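Local coordinates for protein xyloglucanase (Paenibacillus pabuli, PDB 2JEP) that hydrolyses the plant cell-wall polysaccharide xyloglucan, probably cutting within its beta-1,4-linked glucan backbone as a family 5 glycoside hydrolase, at residues H131-V145 and F177-G189. Residues are numbered along the deposited sequence; the frame is centred on the assembly and turned at random. Where two conformers were deposited one is given.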
loop_
_atom_site.group_PDB
_atom_site.type_symbol
_atom_site.label_atom_id
_atom_site.label_comp_id
_atom_site.label_asym_id
_atom_site.label_seq_id
_atom_site.Cartn_x
_atom_site.Cartn_y
_atom_site.Cartn_z
ATOM N N HIS A 131 -6.198 2.229 -6.901
ATOM C CA HIS A 131 -6.518 2.451 -5.487
ATOM C C HIS A 131 -8.009 2.636 -5.207
ATOM O O HIS A 131 -8.701 1.692 -4.759
ATOM C CB HIS A 131 -5.662 3.625 -4.980
ATOM C CG HIS A 131 -5.560 3.723 -3.496
ATOM N ND1 HIS A 131 -4.486 3.220 -2.788
ATOM C CD2 HIS A 131 -6.388 4.283 -2.581
ATOM C CE1 HIS A 131 -4.655 3.482 -1.504
ATOM N NE2 HIS A 131 -5.809 4.109 -1.347
ATOM N N GLY A 132 -8.549 3.819 -5.492
ATOM C CA GLY A 132 -9.963 4.062 -5.168
ATOM C C GLY A 132 -10.933 3.180 -5.945
ATOM O O GLY A 132 -12.051 2.908 -5.502
ATOM N N ASP A 133 -10.498 2.752 -7.139
ATOM C CA ASP A 133 -11.354 2.035 -8.045
ATOM C C ASP A 133 -11.904 0.739 -7.470
ATOM O O ASP A 133 -12.920 0.253 -7.946
ATOM C CB ASP A 133 -10.595 1.692 -9.323
ATOM C CG ASP A 133 -10.025 2.906 -10.027
ATOM O OD1 ASP A 133 -9.225 3.645 -9.408
ATOM O OD2 ASP A 133 -10.385 3.128 -11.220
ATOM N N GLY A 134 -11.225 0.159 -6.489
ATOM C CA GLY A 134 -11.658 -1.106 -5.914
ATOM C C GLY A 134 -12.641 -1.040 -4.773
ATOM O O GLY A 134 -13.055 -2.092 -4.275
ATOM N N TYR A 135 -13.045 0.173 -4.379
ATOM C CA TYR A 135 -13.974 0.342 -3.267
ATOM C C TYR A 135 -15.428 0.527 -3.689
ATOM O O TYR A 135 -15.751 1.388 -4.503
ATOM C CB TYR A 135 -13.608 1.557 -2.467
ATOM C CG TYR A 135 -12.335 1.493 -1.629
ATOM C CD1 TYR A 135 -12.226 0.613 -0.570
ATOM C CD2 TYR A 135 -11.307 2.393 -1.853
ATOM C CE1 TYR A 135 -11.089 0.590 0.233
ATOM C CE2 TYR A 135 -10.180 2.401 -1.062
ATOM C CZ TYR A 135 -10.071 1.508 -0.013
ATOM O OH TYR A 135 -8.939 1.548 0.779
ATOM N N ASN A 136 -16.311 -0.238 -3.050
ATOM C CA ASN A 136 -17.755 -0.030 -3.174
ATOM C C ASN A 136 -18.161 1.381 -2.763
ATOM O O ASN A 136 -19.055 1.957 -3.371
ATOM C CB ASN A 136 -18.528 -1.055 -2.325
ATOM C CG ASN A 136 -18.606 -2.411 -2.971
ATOM O OD1 ASN A 136 -17.763 -3.304 -2.702
ATOM N ND2 ASN A 136 -19.570 -2.591 -3.824
ATOM N N SER A 137 -17.495 1.927 -1.756
ATOM C CA SER A 137 -17.885 3.209 -1.181
ATOM C C SER A 137 -17.385 4.430 -1.936
ATOM O O SER A 137 -17.740 5.559 -1.592
ATOM C CB SER A 137 -17.409 3.280 0.269
ATOM O OG SER A 137 -15.997 3.236 0.321
ATOM N N VAL A 138 -16.545 4.247 -2.946
ATOM C CA VAL A 138 -16.014 5.378 -3.738
ATOM C C VAL A 138 -16.915 5.620 -4.938
ATOM O O VAL A 138 -17.289 4.684 -5.637
ATOM C CB VAL A 138 -14.569 5.083 -4.186
ATOM C CG1 VAL A 138 -14.116 5.985 -5.340
ATOM C CG2 VAL A 138 -13.632 5.193 -2.982
ATOM N N GLN A 139 -17.274 6.877 -5.191
ATOM C CA GLN A 139 -18.066 7.204 -6.362
ATOM C C GLN A 139 -17.281 6.852 -7.628
ATOM O O GLN A 139 -16.185 7.338 -7.826
ATOM C CB GLN A 139 -18.435 8.697 -6.344
ATOM C CG GLN A 139 -19.358 9.133 -7.478
ATOM C CD GLN A 139 -20.649 8.316 -7.561
ATOM O OE1 GLN A 139 -21.015 7.808 -8.628
ATOM N NE2 GLN A 139 -21.341 8.185 -6.440
ATOM N N GLY A 140 -17.846 5.987 -8.462
ATOM C CA GLY A 140 -17.158 5.499 -9.642
ATOM C C GLY A 140 -16.396 4.214 -9.416
ATOM O O GLY A 140 -15.824 3.682 -10.351
ATOM N N GLY A 141 -16.351 3.733 -8.181
ATOM C CA GLY A 141 -15.652 2.472 -7.900
ATOM C C GLY A 141 -16.281 1.341 -8.685
ATOM O O GLY A 141 -17.507 1.171 -8.645
ATOM N N TRP A 142 -15.455 0.569 -9.392
ATOM C CA TRP A 142 -15.939 -0.424 -10.353
ATOM C C TRP A 142 -15.253 -1.803 -10.247
ATOM O O TRP A 142 -15.759 -2.772 -10.796
ATOM C CB TRP A 142 -15.780 0.119 -11.798
ATOM C CG TRP A 142 -14.363 0.429 -12.108
ATOM C CD1 TRP A 142 -13.702 1.625 -11.896
ATOM C CD2 TRP A 142 -13.362 -0.488 -12.605
ATOM N NE1 TRP A 142 -12.376 1.500 -12.240
ATOM C CE2 TRP A 142 -12.143 0.218 -12.674
ATOM C CE3 TRP A 142 -13.378 -1.829 -13.013
ATOM C CZ2 TRP A 142 -10.972 -0.376 -13.126
ATOM C CZ3 TRP A 142 -12.213 -2.414 -13.448
ATOM C CH2 TRP A 142 -11.029 -1.690 -13.507
ATOM N N LEU A 143 -14.103 -1.876 -9.585
ATOM C CA LEU A 143 -13.330 -3.107 -9.494
ATOM C C LEU A 143 -13.833 -3.797 -8.237
ATOM O O LEU A 143 -13.237 -3.740 -7.168
ATOM C CB LEU A 143 -11.830 -2.797 -9.461
ATOM C CG LEU A 143 -10.915 -4.013 -9.360
ATOM C CD1 LEU A 143 -11.009 -4.932 -10.596
ATOM C CD2 LEU A 143 -9.479 -3.578 -9.088
ATOM N N LEU A 144 -15.003 -4.409 -8.387
ATOM C CA LEU A 144 -15.826 -4.835 -7.273
ATOM C C LEU A 144 -15.988 -6.333 -7.290
ATOM O O LEU A 144 -16.648 -6.876 -8.182
ATOM C CB LEU A 144 -17.217 -4.151 -7.306
ATOM C CG LEU A 144 -17.220 -2.629 -7.289
ATOM C CD1 LEU A 144 -18.638 -2.075 -7.339
ATOM C CD2 LEU A 144 -16.432 -2.021 -6.123
ATOM N N VAL A 145 -15.437 -6.999 -6.270
ATOM C CA VAL A 145 -15.557 -8.464 -6.229
ATOM C C VAL A 145 -17.031 -8.918 -6.206
ATOM O O VAL A 145 -17.340 -10.011 -6.612
ATOM C CB VAL A 145 -14.802 -9.073 -5.043
ATOM C CG1 VAL A 145 -13.289 -8.864 -5.224
ATOM C CG2 VAL A 145 -15.294 -8.496 -3.703
ATOM N N PHE A 177 4.708 -2.727 -9.620
ATOM C CA PHE A 177 3.280 -2.553 -9.840
ATOM C C PHE A 177 2.521 -3.355 -8.777
ATOM O O PHE A 177 2.843 -4.524 -8.544
ATOM C CB PHE A 177 2.819 -3.066 -11.207
ATOM C CG PHE A 177 3.485 -2.444 -12.415
ATOM C CD1 PHE A 177 4.058 -1.190 -12.399
ATOM C CD2 PHE A 177 3.481 -3.120 -13.612
ATOM C CE1 PHE A 177 4.646 -0.668 -13.549
ATOM C CE2 PHE A 177 4.038 -2.593 -14.760
ATOM C CZ PHE A 177 4.639 -1.371 -14.721
ATOM N N GLU A 178 1.490 -2.738 -8.201
ATOM C CA GLU A 178 0.616 -3.339 -7.188
ATOM C C GLU A 178 -0.788 -3.441 -7.807
ATOM O O GLU A 178 -1.354 -2.454 -8.280
ATOM C CB GLU A 178 0.606 -2.439 -5.941
ATOM C CG GLU A 178 -0.284 -2.873 -4.836
ATOM C CD GLU A 178 -0.303 -1.905 -3.677
ATOM O OE1 GLU A 178 0.255 -0.803 -3.806
ATOM O OE2 GLU A 178 -0.870 -2.254 -2.616
ATOM N N SER A 179 -1.319 -4.670 -7.809
ATOM C CA SER A 179 -2.491 -4.969 -8.621
ATOM C C SER A 179 -3.719 -4.144 -8.296
ATOM O O SER A 179 -4.501 -3.794 -9.183
ATOM C CB SER A 179 -2.834 -6.431 -8.464
ATOM O OG SER A 179 -3.124 -6.753 -7.110
ATOM N N MET A 180 -3.878 -3.870 -7.004
ATOM C CA MET A 180 -5.049 -3.172 -6.484
ATOM C C MET A 180 -4.755 -2.923 -5.015
ATOM O O MET A 180 -3.669 -3.273 -4.538
ATOM C CB MET A 180 -6.323 -4.002 -6.723
ATOM C CG MET A 180 -6.251 -5.389 -6.145
ATOM S SD MET A 180 -7.317 -6.572 -7.022
ATOM C CE MET A 180 -7.052 -8.048 -6.060
ATOM N N ASN A 181 -5.684 -2.266 -4.333
ATOM C CA ASN A 181 -5.438 -1.800 -2.980
ATOM C C ASN A 181 -6.139 -2.692 -1.960
ATOM O O ASN A 181 -5.654 -3.806 -1.694
ATOM C CB ASN A 181 -5.795 -0.299 -2.885
ATOM C CG ASN A 181 -5.596 0.275 -1.506
ATOM O OD1 ASN A 181 -4.565 0.004 -0.885
ATOM N ND2 ASN A 181 -6.569 1.058 -1.019
ATOM N N GLU A 182 -7.257 -2.228 -1.417
ATOM C CA GLU A 182 -8.034 -2.940 -0.403
ATOM C C GLU A 182 -9.354 -3.347 -1.037
ATOM O O GLU A 182 -10.237 -2.518 -1.260
ATOM C CB GLU A 182 -8.298 -2.042 0.808
ATOM C CG GLU A 182 -7.027 -1.622 1.506
ATOM C CD GLU A 182 -7.239 -0.662 2.673
ATOM O OE1 GLU A 182 -8.348 -0.078 2.810
ATOM O OE2 GLU A 182 -6.269 -0.481 3.461
ATOM N N VAL A 183 -9.422 -4.624 -1.400
ATOM C CA VAL A 183 -10.494 -5.168 -2.253
ATOM C C VAL A 183 -11.299 -6.177 -1.447
ATOM O O VAL A 183 -10.781 -7.180 -0.949
ATOM C CB VAL A 183 -9.873 -5.752 -3.537
ATOM C CG1 VAL A 183 -10.849 -6.591 -4.357
ATOM C CG2 VAL A 183 -9.319 -4.591 -4.393
ATOM N N PHE A 184 -12.576 -5.847 -1.262
ATOM C CA PHE A 184 -13.533 -6.678 -0.570
ATOM C C PHE A 184 -14.936 -6.181 -0.927
ATOM O O PHE A 184 -15.079 -5.360 -1.842
ATOM C CB PHE A 184 -13.279 -6.753 0.962
ATOM C CG PHE A 184 -13.623 -5.509 1.769
ATOM C CD1 PHE A 184 -13.312 -4.215 1.360
ATOM C CD2 PHE A 184 -14.179 -5.685 3.035
ATOM C CE1 PHE A 184 -13.636 -3.108 2.191
ATOM C CE2 PHE A 184 -14.466 -4.598 3.847
ATOM C CZ PHE A 184 -14.203 -3.316 3.417
ATOM N N ASP A 185 -15.951 -6.720 -0.239
ATOM C CA ASP A 185 -17.340 -6.403 -0.508
ATOM C C ASP A 185 -17.907 -5.410 0.500
ATOM O O ASP A 185 -19.117 -5.138 0.436
ATOM C CB ASP A 185 -18.220 -7.668 -0.544
ATOM C CG ASP A 185 -18.229 -8.422 0.781
ATOM O OD1 ASP A 185 -17.502 -7.997 1.698
ATOM O OD2 ASP A 185 -18.979 -9.440 0.851
ATOM N N GLY A 186 -17.090 -4.893 1.421
ATOM C CA GLY A 186 -17.601 -4.027 2.503
ATOM C C GLY A 186 -17.796 -4.650 3.874
ATOM O O GLY A 186 -17.999 -3.913 4.873
ATOM N N ASN A 187 -17.793 -5.975 3.941
ATOM C CA ASN A 187 -18.085 -6.734 5.150
ATOM C C ASN A 187 -16.769 -7.136 5.799
ATOM O O ASN A 187 -15.882 -7.650 5.128
ATOM C CB ASN A 187 -18.895 -7.980 4.707
ATOM C CG ASN A 187 -19.130 -9.024 5.811
ATOM O OD1 ASN A 187 -18.619 -8.940 6.929
ATOM N ND2 ASN A 187 -19.892 -10.060 5.447
ATOM N N TYR A 188 -16.653 -6.892 7.107
ATOM C CA TYR A 188 -15.402 -7.150 7.850
ATOM C C TYR A 188 -15.294 -8.537 8.429
ATOM O O TYR A 188 -14.254 -8.860 9.074
ATOM C CB TYR A 188 -15.245 -6.123 8.964
ATOM C CG TYR A 188 -14.891 -4.813 8.378
ATOM C CD1 TYR A 188 -15.873 -3.909 7.998
ATOM C CD2 TYR A 188 -13.562 -4.478 8.162
ATOM C CE1 TYR A 188 -15.531 -2.694 7.440
ATOM C CE2 TYR A 188 -13.222 -3.296 7.605
ATOM C CZ TYR A 188 -14.196 -2.410 7.235
ATOM O OH TYR A 188 -13.874 -1.210 6.686
ATOM N N GLY A 189 -16.331 -9.344 8.202
ATOM C CA GLY A 189 -16.345 -10.727 8.615
ATOM C C GLY A 189 -15.749 -11.607 7.545
ATOM O O GLY A 189 -15.064 -11.146 6.637
HETATM O O HOH W 1 -8.207 -1.227 -5.390
HETATM O O HOH W 2 -9.306 -0.410 -2.830
HETATM O O HOH W 3 -12.957 -2.901 -1.749
HETATM O O HOH W 4 -14.079 -5.071 -4.495
#
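His131 and Asn181 both hold CG anti to the backbone N (chi1 -163° and 179°), which lays the amide over one face of the imidazole. The site is the mouth of a TIM barrel, where the loop after strand 125-128 meets the chain leaving strand 175-178. Evidence for stacking is the 17° between the two planes, with Asn181 ND2 3.1 Å from His131 CE1, offset toward the ring's rim. Arg87 NH2 bonds Asn181 OD1 and fixes the amide's rotation. Glu182 follows; an Asn-Glu pair here fits the family 5 acid/base position. Tyr135 OH donates to Glu182 OE1 at 2.7 Å, meeting it from above the carboxylate plane, while His264 ND1 bonds OE2, so both oxygens are gripped. A phenylalanine at Tyr135 would probably leave Glu182 OE1 without this donor and the carboxylate held less firmly. Waters fill the backbone seam: one bridges His131 O and Asn181 N, accepting from the latter (2.9 Å from the water oxygen to Asn181 N), and another links Gly134 O to Glu182 O and accepts from Phe184 N (3.0 Å). Farther along the seam, Val145 CG2 packs against Phe184 C at 3.6 Å, and Val145 CG1 presses on Val183 CG1 at a tight 3.4 Å.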